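30-kDa cleavage and polyadenylation specificity factor 30 (Arabidopsis thaliana, PDB 5ZUU) serves in the cleavage and polyadenylation specificity factor complex that forms pre-mRNA 3' ends, and binds m6A-modified RNA through its YTH domain. Local coordinates at residues K23-E28 with S64-R69; R69-C74 with C111-H116; W107-E112 with E155-L160. All blocks are in the same frame, centred on the assembly; numbering follows the deposited sequence.

Contact 1: K23-E28 with S64-R69; sequences KSNNRE and SVNRTR. With nucleotides of chain F.
Lys-23 and Ser-64 meet at the RNA-binding surface of the YTH domain, where the ammonium NZ of Lys-23 is gripped by three oxygens. It gives hydrogen bonds to Ser-64 OG (3.0 Å), itself bonded to the backbone O of His-70, to OP1 of U7 of chain F (2.9 Å) and to O3' of C6 of chain F. The lysine chain bends at chi2 (-66°) and again at chi3, which lays CD and CE against Ser-64 O, with CE also 3.3 Å from Asn-66 OD1. Lysine suits this place because its long, flexible chain can bend round to the phosphate. The backbone Arg-67 N bonds U7 OP1 at 3.3 Å. The Arg-67 guanidinium lies with its edge to G9 of chain F, NH1 donating to N7 at 3.1 Å.

Behind this shell, Asn-66 N donates to Ser-24 O at 2.7 Å, a nearly straight bond that finishes the parallel pairing. A type II turn, Val-65 to Thr-68, then presents Arg-67 N to the RNA. Thr-68 OG1 bonds Val-65 O (2.8 Å), while CG2 packs on NH2 of Arg-27, whose NH1 forms a salt bridge with Glu-112 on strand 103-114. The branched side chain of Val-65 sets CG1 against the backbone of Asn-26 and Arg-27. Asn-26 caps helix 27-36 through Asn-29 N, and the contact joins parallel strands 17-24 and 58-65 beside strand 70-77.

Contact 2: R69-C74 with C111-H116; sequences RHFQGC and CELSFH. With nucleotides of chain F.
The antiparallel pairing of strands 70-77 and 103-114 carries this contact, with Phe-71 and Leu-113 as its hydrogen-bonded pair. Leu-113 N reaches Phe-71 O at 2.7 Å and Phe-71 N returns a bond to Leu-113 O, and the two side chains touch at CB. Beyond the strand end, Phe-115 N bonds Arg-69 O (3.0 Å). The Phe-115 ring lies flat over the Arg-69/His-70 peptide, with Arg-69 C and His-70 N both above its centre; chi2 of -18° gives the ring this turn. Its edge meets the face of Phe-71 in a T-shaped stack, the planes 67° apart and CE1 of Phe-115 3.6 Å from CE2 of Phe-71. A flat ring can thus cover the peptide with its face and still present its edge to Phe-71.

In the central mixed sheet of the YTH domain, this strand end borders the RNA. OP1 of A8 of chain F lies in the plane of the Phe-115 ring at its edge, 3.5 Å from CD2. Arg-69, extended from CG to NE, turns its guanidinium edge to G9 of chain F, where NH1 and NH2 both donate to OP2 (2.8 Å from NH2).

Gln-72 NE2 bonds Glu-112 OE1 at 3.2 Å from the syn side. Gln-72 OE1 accepts from Val-65 N, and Glu-112 OE2 forms a salt bridge with Arg-27. The His-70 side chain crosses that of Glu-112 at about a right angle, CB touching OE1; its CD2 lies 3.3 Å from Ser-114 N, while ND1 is held by Thr-68 O. Gly-73 has backbone angles that would press a CB against the preceding carbonyl O.

Contact 3: W107-E112 with E155-L160; sequences WLKLCE and EPDSEL
The carboxylate of Asp-157 is met at one oxygen by Lys-109, whose NZ comes in nearly along the C-O axis of OD1, at 2.6 Å, in a salt bridge. Its other oxygen, OD2, is bonded to Thr-8 OG1, which leaves both branches engaged. The same NZ donates to Glu-155 O at 2.8 Å. Lysine suits this post because its chain, with CG anti to the backbone N (chi1 177°) and a bend at chi2, carries the charge from the strand to two oxygens of the linker. The second carboxylate, that of Glu-155, has OE1 in a salt bridge with Lys-117, while OE2 receives a hydrogen bond from a water that also donates to Glu-112 O.

Ser-158 N donates to Leu-110 O at 3.0 Å, from above the carbonyl plane. Ser-158 is the N-cap of helix 159-172, its OG accepting a weak hydrogen bond from Leu-160 N, and a water joins OG to Cys-111 O. Another water links Glu-112 N (2.9 Å) to Pro-156 O. Apolar contacts accompany these bonds: Cys-111 CB packs on Glu-155 CB at 3.7 Å and Leu-110 CD1 meets Leu-160 CB at 4.0 Å. Leu-108 and Lys-109 form a classic beta bulge facing Cys-74. Strand 103-114, in the central sheet of the YTH domain, is crossed by the linker from helix 142-154 to helix 159-172, whose first turn packs on Leu-110 beside helix 27-36.

How the contacts relate
From the N terminus, strand 17-24 and helices 27-36 and 46-55 come before strand 58-65, and contact 1 closes that excursion by a parallel pairing. Contact 2 follows in series, opening at Arg-69, which the two share, and closing the long connection from strand 70-77 to strand 103-114. None nests, but contact 3 begins on the strand where contact 2 ends, so their spans overlap at Cys-111 and Glu-112; it fastens the linker between helices 142-154 and 159-172. Ser-64 OG to His-70 O joins contacts 1 and 2, while Arg-27 ties contact 1 to Glu-112. Contacts 1 and 2 touch the RNA, whereas contact 3 lies about 11 Å from it at nearest atoms.

Contact 1: K23-E28 with S64-R69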
loop_
_atom_site.group_PDB
_atom_site.type_symbol
_atom_site.label_atom_id
_atom_site.label_comp_id
_atom_site.label_asym_id
_atom_site.label_seq_id
_atom_site.Cartn_x
_atom_site.Cartn_y
_atom_site.Cartn_z
ATOM N N LYS A 23 -4.482 -1.822 6.264
ATOM C CA LYS A 23 -5.359 -3.011 6.352
ATOM C C LYS A 23 -6.720 -2.759 5.635
ATOM O O LYS A 23 -7.240 -1.647 5.645
ATOM C CB LYS A 23 -5.576 -3.408 7.809
ATOM C CG LYS A 23 -4.272 -3.771 8.573
ATOM C CD LYS A 23 -3.586 -5.025 8.042
ATOM C CE LYS A 23 -4.424 -6.281 8.111
ATOM N NZ LYS A 23 -3.583 -7.500 8.127
ATOM N N SER A 24 -7.228 -3.778 4.930
ATOM C CA SER A 24 -8.611 -3.820 4.380
ATOM C C SER A 24 -9.389 -5.020 4.903
ATOM O O SER A 24 -8.834 -6.110 5.079
ATOM C CB SER A 24 -8.576 -3.898 2.868
ATOM O OG SER A 24 -9.878 -3.794 2.341
ATOM N N ASN A 25 -10.665 -4.788 5.191
ATOM C CA ASN A 25 -11.595 -5.801 5.676
ATOM C C ASN A 25 -11.912 -6.766 4.600
ATOM O O ASN A 25 -12.428 -7.808 4.919
ATOM C CB ASN A 25 -12.982 -5.204 5.987
ATOM C CG ASN A 25 -13.068 -4.553 7.323
ATOM O OD1 ASN A 25 -12.287 -4.843 8.243
ATOM N ND2 ASN A 25 -14.013 -3.652 7.450
ATOM N N ASN A 26 -11.730 -6.389 3.321
ATOM C CA ASN A 26 -12.116 -7.243 2.213
ATOM C C ASN A 26 -11.190 -7.072 0.994
ATOM O O ASN A 26 -10.529 -6.037 0.867
ATOM C CB ASN A 26 -13.601 -6.930 1.853
ATOM C CG ASN A 26 -13.804 -5.481 1.404
ATOM O OD1 ASN A 26 -13.214 -5.043 0.435
ATOM N ND2 ASN A 26 -14.619 -4.716 2.142
ATOM N N ARG A 27 -11.139 -8.075 0.106
ATOM C CA ARG A 27 -10.370 -7.952 -1.147
ATOM C C ARG A 27 -11.015 -6.995 -2.118
ATOM O O ARG A 27 -10.345 -6.331 -2.929
ATOM C CB ARG A 27 -10.221 -9.261 -1.878
ATOM C CG ARG A 27 -9.344 -10.225 -1.161
ATOM C CD ARG A 27 -8.869 -11.342 -2.099
ATOM N NE ARG A 27 -8.024 -12.228 -1.318
ATOM C CZ ARG A 27 -6.693 -12.253 -1.306
ATOM N NH1 ARG A 27 -5.956 -11.506 -2.102
ATOM N NH2 ARG A 27 -6.096 -13.125 -0.500
ATOM N N GLU A 28 -12.322 -6.899 -2.064
ATOM C CA GLU A 28 -12.991 -6.083 -3.084
ATOM C C GLU A 28 -12.404 -4.705 -3.068
ATOM O O GLU A 28 -12.113 -4.199 -4.131
ATOM C CB GLU A 28 -14.502 -6.015 -2.915
ATOM C CG GLU A 28 -15.197 -7.367 -3.037
ATOM C CD GLU A 28 -15.322 -8.132 -1.708
ATOM O OE1 GLU A 28 -16.464 -8.288 -1.192
ATOM O OE2 GLU A 28 -14.282 -8.587 -1.175
ATOM N N SER A 64 -2.376 -5.184 3.379
ATOM C CA SER A 64 -2.725 -6.514 3.738
ATOM C C SER A 64 -4.181 -6.612 4.020
ATOM O O SER A 64 -4.706 -5.878 4.904
ATOM C CB SER A 64 -1.916 -6.951 4.908
ATOM O OG SER A 64 -2.449 -8.188 5.426
ATOM N N VAL A 65 -4.862 -7.519 3.304
ATOM C CA VAL A 65 -6.275 -7.824 3.593
ATOM C C VAL A 65 -6.439 -8.673 4.902
ATOM O O VAL A 65 -5.797 -9.687 5.061
ATOM C CB VAL A 65 -6.956 -8.501 2.402
ATOM C CG1 VAL A 65 -8.379 -8.841 2.739
ATOM C CG2 VAL A 65 -6.900 -7.584 1.177
ATOM N N ASN A 66 -7.298 -8.206 5.820
ATOM C CA ASN A 66 -7.574 -8.902 7.085
ATOM C C ASN A 66 -7.852 -10.394 6.824
ATOM O O ASN A 66 -8.553 -10.752 5.888
ATOM C CB ASN A 66 -8.818 -8.339 7.810
ATOM C CG ASN A 66 -8.680 -6.896 8.241
ATOM O OD1 ASN A 66 -7.683 -6.224 7.956
ATOM N ND2 ASN A 66 -9.669 -6.428 9.002
ATOM N N ARG A 67 -7.294 -11.224 7.668
ATOM C CA ARG A 67 -7.538 -12.648 7.673
ATOM C C ARG A 67 -6.946 -13.435 6.502
ATOM O O ARG A 67 -7.011 -14.638 6.532
ATOM C CB ARG A 67 -9.053 -12.973 7.894
ATOM C CG ARG A 67 -9.565 -12.406 9.234
ATOM C CD ARG A 67 -10.905 -12.918 9.735
ATOM N NE ARG A 67 -10.910 -14.344 10.080
ATOM C CZ ARG A 67 -10.635 -14.894 11.271
ATOM N NH1 ARG A 67 -10.729 -16.211 11.399
ATOM N NH2 ARG A 67 -10.276 -14.191 12.322
ATOM N N THR A 68 -6.325 -12.793 5.515
ATOM C CA THR A 68 -5.724 -13.557 4.400
ATOM C C THR A 68 -4.346 -14.152 4.701
ATOM O O THR A 68 -3.808 -14.856 3.861
ATOM C CB THR A 68 -5.499 -12.707 3.142
ATOM O OG1 THR A 68 -4.562 -11.678 3.463
ATOM C CG2 THR A 68 -6.789 -12.172 2.598
ATOM N N ARG A 69 -3.759 -13.822 5.853
ATOM C CA ARG A 69 -2.453 -14.389 6.290
ATOM C C ARG A 69 -1.318 -13.910 5.338
ATOM O O ARG A 69 -0.255 -14.551 5.233
ATOM C CB ARG A 69 -2.471 -15.955 6.360
ATOM C CG ARG A 69 -3.452 -16.554 7.324
ATOM C CD ARG A 69 -3.505 -18.063 7.175
ATOM N NE ARG A 69 -4.697 -18.606 7.810
ATOM C CZ ARG A 69 -4.797 -18.933 9.100
ATOM N NH1 ARG A 69 -3.762 -18.825 9.931
ATOM N NH2 ARG A 69 -5.946 -19.356 9.585
ATOM P P G F 9 -4.970 -20.210 13.587
ATOM O OP1 G F 9 -4.224 -21.479 13.470
ATOM O OP2 G F 9 -5.525 -19.561 12.387
ATOM O "O5'" G F 9 -6.146 -20.431 14.628
ATOM C "C5'" G F 9 -7.349 -21.097 14.227
ATOM C "C4'" G F 9 -8.170 -21.310 15.463
ATOM O "O4'" G F 9 -8.141 -20.055 16.203
ATOM C "C3'" G F 9 -9.641 -21.659 15.259
ATOM O "O3'" G F 9 -9.926 -23.069 15.318
ATOM C "C2'" G F 9 -10.273 -21.041 16.490
ATOM O "O2'" G F 9 -10.118 -22.178 17.368
ATOM C "C1'" G F 9 -9.446 -19.737 16.635
ATOM N N9 G F 9 -9.918 -18.539 15.913
ATOM C C8 G F 9 -9.421 -17.972 14.760
ATOM N N7 G F 9 -10.102 -16.928 14.366
ATOM C C5 G F 9 -11.097 -16.785 15.323
ATOM C C6 G F 9 -12.170 -15.857 15.413
ATOM O O6 G F 9 -12.437 -14.914 14.671
ATOM N N1 G F 9 -12.946 -16.080 16.541
ATOM C C2 G F 9 -12.738 -17.076 17.453
ATOM N N2 G F 9 -13.606 -17.137 18.470
ATOM N N3 G F 9 -11.774 -17.970 17.366
ATOM C C4 G F 9 -10.991 -17.764 16.290
ATOM P P C F 6 -7.829 -3.337 11.663
ATOM O OP1 C F 6 -8.350 -4.011 12.852
ATOM O OP2 C F 6 -7.128 -2.036 11.814
ATOM O "O5'" C F 6 -6.781 -4.311 10.929
ATOM C "C5'" C F 6 -6.787 -5.712 11.219
ATOM C "C4'" C F 6 -5.485 -6.118 11.867
ATOM O "O4'" C F 6 -5.376 -5.501 13.171
ATOM C "C3'" C F 6 -5.298 -7.609 12.117
ATOM O "O3'" C F 6 -4.823 -8.233 10.931
ATOM C "C2'" C F 6 -4.285 -7.597 13.239
ATOM O "O2'" C F 6 -2.960 -7.379 12.786
ATOM C "C1'" C F 6 -4.792 -6.425 14.074
ATOM N N1 C F 6 -5.801 -6.768 15.099
ATOM C C2 C F 6 -5.383 -7.480 16.228
ATOM O O2 C F 6 -4.203 -7.848 16.301
ATOM N N3 C F 6 -6.269 -7.741 17.213
ATOM C C4 C F 6 -7.526 -7.301 17.112
ATOM N N4 C F 6 -8.365 -7.595 18.100
ATOM C C5 C F 6 -7.983 -6.562 15.976
ATOM C C6 C F 6 -7.092 -6.316 15.005
ATOM P P U F 7 -5.231 -9.705 10.549
ATOM O OP1 U F 7 -4.695 -9.958 9.222
ATOM O OP2 U F 7 -6.619 -9.942 10.789
ATOM O "O5'" U F 7 -4.440 -10.617 11.585
ATOM C "C5'" U F 7 -3.018 -10.666 11.510
ATOM C "C4'" U F 7 -2.476 -11.378 12.710
ATOM O "O4'" U F 7 -2.860 -10.679 13.920
ATOM C "C3'" U F 7 -3.011 -12.782 12.884
ATOM O "O3'" U F 7 -2.156 -13.640 12.154
ATOM C "C2'" U F 7 -2.865 -13.006 14.369
ATOM O "O2'" U F 7 -1.523 -13.225 14.744
ATOM C "C1'" U F 7 -3.247 -11.636 14.901
ATOM N N1 U F 7 -4.662 -11.434 15.218
ATOM C C2 U F 7 -5.131 -11.886 16.442
ATOM O O2 U F 7 -4.460 -12.567 17.210
ATOM N N3 U F 7 -6.431 -11.549 16.714
ATOM C C4 U F 7 -7.278 -10.787 15.937
ATOM O O4 U F 7 -8.410 -10.535 16.346
ATOM C C5 U F 7 -6.724 -10.369 14.684
ATOM C C6 U F 7 -5.461 -10.684 14.385
#

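Contact 2: R69-C74 with C111-H116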
loop_
_atom_site.group_PDB
_atom_site.type_symbol
_atom_site.label_atom_id
_atom_site.label_comp_id
_atom_site.label_asym_id
_atom_site.label_seq_id
_atom_site.Cartn_x
_atom_site.Cartn_y
_atom_site.Cartn_z
ATOM N N ARG A 69 -3.759 -13.822 5.853
ATOM C CA ARG A 69 -2.453 -14.389 6.290
ATOM C C ARG A 69 -1.318 -13.910 5.338
ATOM O O ARG A 69 -0.255 -14.551 5.233
ATOM C CB ARG A 69 -2.471 -15.955 6.360
ATOM C CG ARG A 69 -3.452 -16.554 7.324
ATOM C CD ARG A 69 -3.505 -18.063 7.175
ATOM N NE ARG A 69 -4.697 -18.606 7.810
ATOM C CZ ARG A 69 -4.797 -18.933 9.100
ATOM N NH1 ARG A 69 -3.762 -18.825 9.931
ATOM N NH2 ARG A 69 -5.946 -19.356 9.585
ATOM N N HIS A 70 -1.550 -12.832 4.609
ATOM C CA HIS A 70 -0.582 -12.379 3.598
ATOM C C HIS A 70 -0.556 -10.812 3.540
ATOM O O HIS A 70 -1.572 -10.130 3.890
ATOM C CB HIS A 70 -0.958 -12.906 2.182
ATOM C CG HIS A 70 -0.694 -14.360 1.958
ATOM N ND1 HIS A 70 -1.516 -15.356 2.454
ATOM C CD2 HIS A 70 0.265 -14.989 1.238
ATOM C CE1 HIS A 70 -1.058 -16.534 2.073
ATOM N NE2 HIS A 70 0.034 -16.336 1.343
ATOM N N PHE A 71 0.578 -10.284 3.056
ATOM C CA PHE A 71 0.659 -8.957 2.477
ATOM C C PHE A 71 0.464 -9.099 0.994
ATOM O O PHE A 71 0.978 -10.050 0.436
ATOM C CB PHE A 71 1.999 -8.294 2.767
ATOM C CG PHE A 71 2.251 -8.038 4.240
ATOM C CD1 PHE A 71 1.701 -6.918 4.887
ATOM C CD2 PHE A 71 3.022 -8.942 5.006
ATOM C CE1 PHE A 71 1.925 -6.714 6.252
ATOM C CE2 PHE A 71 3.251 -8.738 6.386
ATOM C CZ PHE A 71 2.704 -7.633 6.997
ATOM N N GLN A 72 -0.211 -8.126 0.357
ATOM C CA GLN A 72 -0.529 -8.150 -1.054
ATOM C C GLN A 72 0.252 -7.136 -1.899
ATOM O O GLN A 72 0.121 -7.080 -3.153
ATOM C CB GLN A 72 -2.009 -7.895 -1.265
ATOM C CG GLN A 72 -2.930 -9.040 -1.002
ATOM C CD GLN A 72 -3.212 -9.302 0.480
ATOM O OE1 GLN A 72 -3.288 -8.385 1.273
ATOM N NE2 GLN A 72 -3.344 -10.546 0.838
ATOM N N GLY A 73 1.061 -6.292 -1.293
ATOM C CA GLY A 73 1.847 -5.323 -2.103
ATOM C C GLY A 73 2.103 -4.036 -1.396
ATOM O O GLY A 73 1.807 -3.919 -0.177
ATOM N N CYS A 74 2.643 -3.087 -2.150
ATOM C CA CYS A 74 2.980 -1.786 -1.661
ATOM C C CYS A 74 2.714 -0.732 -2.742
ATOM O O CYS A 74 2.782 -1.015 -3.936
ATOM C CB CYS A 74 4.408 -1.733 -1.089
ATOM S SG CYS A 74 5.763 -1.872 -2.242
ATOM N N CYS A 111 1.718 -8.702 -5.162
ATOM C CA CYS A 111 2.234 -10.061 -4.965
ATOM C C CYS A 111 1.484 -10.709 -3.795
ATOM O O CYS A 111 0.552 -10.113 -3.349
ATOM C CB CYS A 111 3.720 -9.958 -4.658
ATOM S SG CYS A 111 4.098 -9.157 -3.047
ATOM N N GLU A 112 1.793 -11.935 -3.370
ATOM C CA GLU A 112 1.213 -12.511 -2.171
ATOM C C GLU A 112 2.339 -12.933 -1.262
ATOM O O GLU A 112 3.013 -13.943 -1.521
ATOM C CB GLU A 112 0.314 -13.727 -2.444
ATOM C CG GLU A 112 -1.024 -13.439 -3.136
ATOM C CD GLU A 112 -2.074 -12.716 -2.233
ATOM O OE1 GLU A 112 -2.019 -12.779 -0.972
ATOM O OE2 GLU A 112 -2.999 -12.108 -2.810
ATOM N N LEU A 113 2.586 -12.156 -0.220
ATOM C CA LEU A 113 3.691 -12.429 0.662
ATOM C C LEU A 113 3.125 -13.012 1.959
ATOM O O LEU A 113 2.446 -12.346 2.752
ATOM C CB LEU A 113 4.463 -11.165 0.946
ATOM C CG LEU A 113 5.592 -11.299 1.983
ATOM C CD1 LEU A 113 6.723 -12.144 1.425
ATOM C CD2 LEU A 113 6.123 -9.914 2.343
ATOM N N SER A 114 3.347 -14.287 2.142
ATOM C CA SER A 114 2.896 -14.986 3.339
ATOM C C SER A 114 3.534 -14.443 4.611
ATOM O O SER A 114 4.717 -14.109 4.627
ATOM C CB SER A 114 3.294 -16.473 3.200
ATOM O OG SER A 114 3.127 -17.111 4.430
ATOM N N PHE A 115 2.745 -14.379 5.673
ATOM C CA PHE A 115 3.193 -13.957 7.005
ATOM C C PHE A 115 4.280 -14.906 7.566
ATOM O O PHE A 115 5.129 -14.487 8.359
ATOM C CB PHE A 115 2.016 -13.895 8.032
ATOM C CG PHE A 115 0.990 -12.779 7.812
ATOM C CD1 PHE A 115 1.236 -11.670 7.039
ATOM C CD2 PHE A 115 -0.267 -12.838 8.469
ATOM C CE1 PHE A 115 0.272 -10.683 6.855
ATOM C CE2 PHE A 115 -1.215 -11.830 8.283
ATOM C CZ PHE A 115 -0.929 -10.752 7.496
ATOM N N HIS A 116 4.210 -16.177 7.193
ATOM C CA HIS A 116 5.229 -17.183 7.573
ATOM C C HIS A 116 6.588 -16.646 7.196
ATOM O O HIS A 116 7.565 -16.679 8.002
ATOM C CB HIS A 116 4.953 -18.523 6.868
ATOM C CG HIS A 116 5.759 -19.659 7.424
ATOM N ND1 HIS A 116 5.781 -19.958 8.782
ATOM C CD2 HIS A 116 6.648 -20.496 6.832
ATOM C CE1 HIS A 116 6.629 -20.961 8.982
ATOM N NE2 HIS A 116 7.140 -21.319 7.814
ATOM P P A F 8 -2.740 -14.836 11.336
ATOM O OP1 A F 8 -1.622 -15.383 10.503
ATOM O OP2 A F 8 -4.013 -14.428 10.688
ATOM O "O5'" A F 8 -2.772 -15.960 12.440
ATOM C "C5'" A F 8 -3.938 -16.216 13.088
ATOM C "C4'" A F 8 -3.629 -16.848 14.406
ATOM O "O4'" A F 8 -3.798 -15.838 15.433
ATOM C "C3'" A F 8 -4.646 -17.943 14.697
ATOM O "O3'" A F 8 -4.082 -19.199 14.354
ATOM C "C2'" A F 8 -5.093 -17.651 16.112
ATOM O "O2'" A F 8 -4.245 -18.141 17.139
ATOM C "C1'" A F 8 -4.975 -16.130 16.151
ATOM N N9 A F 8 -6.115 -15.329 15.650
ATOM C C8 A F 8 -6.297 -14.538 14.533
ATOM N N7 A F 8 -7.442 -13.899 14.516
ATOM C C5 A F 8 -8.054 -14.288 15.699
ATOM C C6 A F 8 -9.282 -13.947 16.280
ATOM N N6 A F 8 -10.161 -13.120 15.714
ATOM N N1 A F 8 -9.601 -14.525 17.458
ATOM C C2 A F 8 -8.714 -15.352 18.031
ATOM N N3 A F 8 -7.523 -15.740 17.591
ATOM C C4 A F 8 -7.245 -15.160 16.411
ATOM P P G F 9 -4.970 -20.210 13.587
ATOM O OP1 G F 9 -4.224 -21.479 13.470
ATOM O OP2 G F 9 -5.525 -19.561 12.387
ATOM O "O5'" G F 9 -6.146 -20.431 14.628
ATOM C "C5'" G F 9 -7.349 -21.097 14.227
ATOM C "C4'" G F 9 -8.170 -21.310 15.463
ATOM O "O4'" G F 9 -8.141 -20.055 16.203
ATOM C "C3'" G F 9 -9.641 -21.659 15.259
ATOM O "O3'" G F 9 -9.926 -23.069 15.318
ATOM C "C2'" G F 9 -10.273 -21.041 16.490
ATOM O "O2'" G F 9 -10.118 -22.178 17.368
ATOM C "C1'" G F 9 -9.446 -19.737 16.635
ATOM N N9 G F 9 -9.918 -18.539 15.913
ATOM C C8 G F 9 -9.421 -17.972 14.760
ATOM N N7 G F 9 -10.102 -16.928 14.366
ATOM C C5 G F 9 -11.097 -16.785 15.323
ATOM C C6 G F 9 -12.170 -15.857 15.413
ATOM O O6 G F 9 -12.437 -14.914 14.671
ATOM N N1 G F 9 -12.946 -16.080 16.541
ATOM C C2 G F 9 -12.738 -17.076 17.453
ATOM N N2 G F 9 -13.606 -17.137 18.470
ATOM N N3 G F 9 -11.774 -17.970 17.366
ATOM C C4 G F 9 -10.991 -17.764 16.290
HETATM O O HOH W 1 1.041 -16.891 6.222
#

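Contact 3: W107-E112 with E155-L160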
loop_
_atom_site.group_PDB
_atom_site.type_symbol
_atom_site.label_atom_id
_atom_site.label_comp_id
_atom_site.label_asym_id
_atom_site.label_seq_id
_atom_site.Cartn_x
_atom_site.Cartn_y
_atom_site.Cartn_z
ATOM N N TRP A 107 0.447 1.958 -7.272
ATOM C CA TRP A 107 0.842 0.608 -6.925
ATOM C C TRP A 107 2.214 0.290 -7.472
ATOM O O TRP A 107 2.483 0.499 -8.635
ATOM C CB TRP A 107 -0.213 -0.361 -7.425
ATOM C CG TRP A 107 -1.384 -0.310 -6.545
ATOM C CD1 TRP A 107 -2.548 0.412 -6.740
ATOM C CD2 TRP A 107 -1.458 -0.825 -5.221
ATOM N NE1 TRP A 107 -3.370 0.288 -5.651
ATOM C CE2 TRP A 107 -2.753 -0.484 -4.714
ATOM C CE3 TRP A 107 -0.617 -1.625 -4.452
ATOM C CZ2 TRP A 107 -3.194 -0.877 -3.463
ATOM C CZ3 TRP A 107 -1.069 -2.041 -3.208
ATOM C CH2 TRP A 107 -2.334 -1.631 -2.705
ATOM N N LEU A 108 3.127 -0.076 -6.580
ATOM C CA LEU A 108 4.506 -0.312 -6.974
ATOM C C LEU A 108 4.719 -1.798 -7.256
ATOM O O LEU A 108 5.276 -2.129 -8.285
ATOM C CB LEU A 108 5.470 0.243 -5.963
ATOM C CG LEU A 108 5.229 1.709 -5.667
ATOM C CD1 LEU A 108 6.008 2.071 -4.401
ATOM C CD2 LEU A 108 5.592 2.641 -6.832
ATOM N N LYS A 109 4.232 -2.664 -6.381
ATOM C CA LYS A 109 4.443 -4.037 -6.432
ATOM C C LYS A 109 3.237 -4.734 -5.877
ATOM O O LYS A 109 2.764 -4.430 -4.778
ATOM C CB LYS A 109 5.634 -4.410 -5.544
ATOM C CG LYS A 109 5.952 -5.916 -5.439
ATOM C CD LYS A 109 6.499 -6.471 -6.761
ATOM C CE LYS A 109 6.544 -7.994 -6.734
ATOM N NZ LYS A 109 7.244 -8.701 -7.888
ATOM N N LEU A 110 2.733 -5.671 -6.626
ATOM C CA LEU A 110 1.628 -6.518 -6.214
ATOM C C LEU A 110 2.013 -7.992 -6.233
ATOM O O LEU A 110 2.590 -8.463 -7.227
ATOM C CB LEU A 110 0.492 -6.268 -7.219
ATOM C CG LEU A 110 -0.163 -4.939 -6.851
ATOM C CD1 LEU A 110 -0.796 -4.234 -8.073
ATOM C CD2 LEU A 110 -1.131 -5.120 -5.676
ATOM N N CYS A 111 1.718 -8.702 -5.162
ATOM C CA CYS A 111 2.234 -10.061 -4.965
ATOM C C CYS A 111 1.484 -10.709 -3.795
ATOM O O CYS A 111 0.552 -10.113 -3.349
ATOM C CB CYS A 111 3.720 -9.958 -4.658
ATOM S SG CYS A 111 4.098 -9.157 -3.047
ATOM N N GLU A 112 1.793 -11.935 -3.370
ATOM C CA GLU A 112 1.213 -12.511 -2.171
ATOM C C GLU A 112 2.339 -12.933 -1.262
ATOM O O GLU A 112 3.013 -13.943 -1.521
ATOM C CB GLU A 112 0.314 -13.727 -2.444
ATOM C CG GLU A 112 -1.024 -13.439 -3.136
ATOM C CD GLU A 112 -2.074 -12.716 -2.233
ATOM O OE1 GLU A 112 -2.019 -12.779 -0.972
ATOM O OE2 GLU A 112 -2.999 -12.108 -2.810
ATOM N N GLU A 155 8.806 -11.736 -4.139
ATOM C CA GLU A 155 7.702 -12.539 -4.618
ATOM C C GLU A 155 7.379 -12.252 -6.043
ATOM O O GLU A 155 7.543 -11.135 -6.501
ATOM C CB GLU A 155 6.416 -12.369 -3.776
ATOM C CG GLU A 155 6.591 -12.802 -2.346
ATOM C CD GLU A 155 7.047 -14.253 -2.234
ATOM O OE1 GLU A 155 7.912 -14.566 -1.352
ATOM O OE2 GLU A 155 6.499 -15.103 -2.971
ATOM N N PRO A 156 6.955 -13.282 -6.788
ATOM C CA PRO A 156 6.484 -13.061 -8.199
ATOM C C PRO A 156 5.266 -12.130 -8.213
ATOM O O PRO A 156 4.436 -12.148 -7.256
ATOM C CB PRO A 156 6.052 -14.442 -8.664
ATOM C CG PRO A 156 6.779 -15.386 -7.734
ATOM C CD PRO A 156 6.942 -14.705 -6.410
ATOM N N ASP A 157 5.171 -11.330 -9.271
ATOM C CA ASP A 157 4.017 -10.503 -9.518
ATOM C C ASP A 157 2.748 -11.343 -9.440
ATOM O O ASP A 157 2.744 -12.465 -9.957
ATOM C CB ASP A 157 4.083 -9.909 -10.929
ATOM C CG ASP A 157 5.147 -8.916 -11.087
ATOM O OD1 ASP A 157 5.864 -8.531 -10.114
ATOM O OD2 ASP A 157 5.305 -8.457 -12.240
ATOM N N SER A 158 1.698 -10.849 -8.759
ATOM C CA SER A 158 0.404 -11.425 -8.857
ATOM C C SER A 158 -0.222 -10.907 -10.148
ATOM O O SER A 158 0.290 -9.978 -10.840
ATOM C CB SER A 158 -0.521 -11.054 -7.652
ATOM O OG SER A 158 -0.762 -9.655 -7.669
ATOM N N GLU A 159 -1.347 -11.516 -10.478
ATOM C CA GLU A 159 -2.153 -11.062 -11.643
ATOM C C GLU A 159 -2.548 -9.588 -11.576
ATOM O O GLU A 159 -2.620 -8.944 -12.615
ATOM C CB GLU A 159 -3.397 -11.931 -11.864
ATOM C CG GLU A 159 -4.191 -12.201 -10.605
ATOM C CD GLU A 159 -3.773 -13.490 -9.932
ATOM O OE1 GLU A 159 -4.461 -14.488 -10.196
ATOM O OE2 GLU A 159 -2.749 -13.509 -9.179
ATOM N N LEU A 160 -2.715 -9.024 -10.373
ATOM C CA LEU A 160 -3.055 -7.601 -10.215
ATOM C C LEU A 160 -2.007 -6.668 -10.697
ATOM O O LEU A 160 -2.331 -5.510 -11.004
ATOM C CB LEU A 160 -3.386 -7.240 -8.756
ATOM C CG LEU A 160 -4.632 -7.987 -8.217
ATOM C CD1 LEU A 160 -4.852 -7.820 -6.715
ATOM C CD2 LEU A 160 -5.880 -7.587 -8.983
HETATM O O HOH W 2 -1.769 -8.996 -5.229
HETATM O O HOH W 3 3.039 -13.616 -5.410
HETATM O O HOH W 4 4.250 -15.616 -3.962
#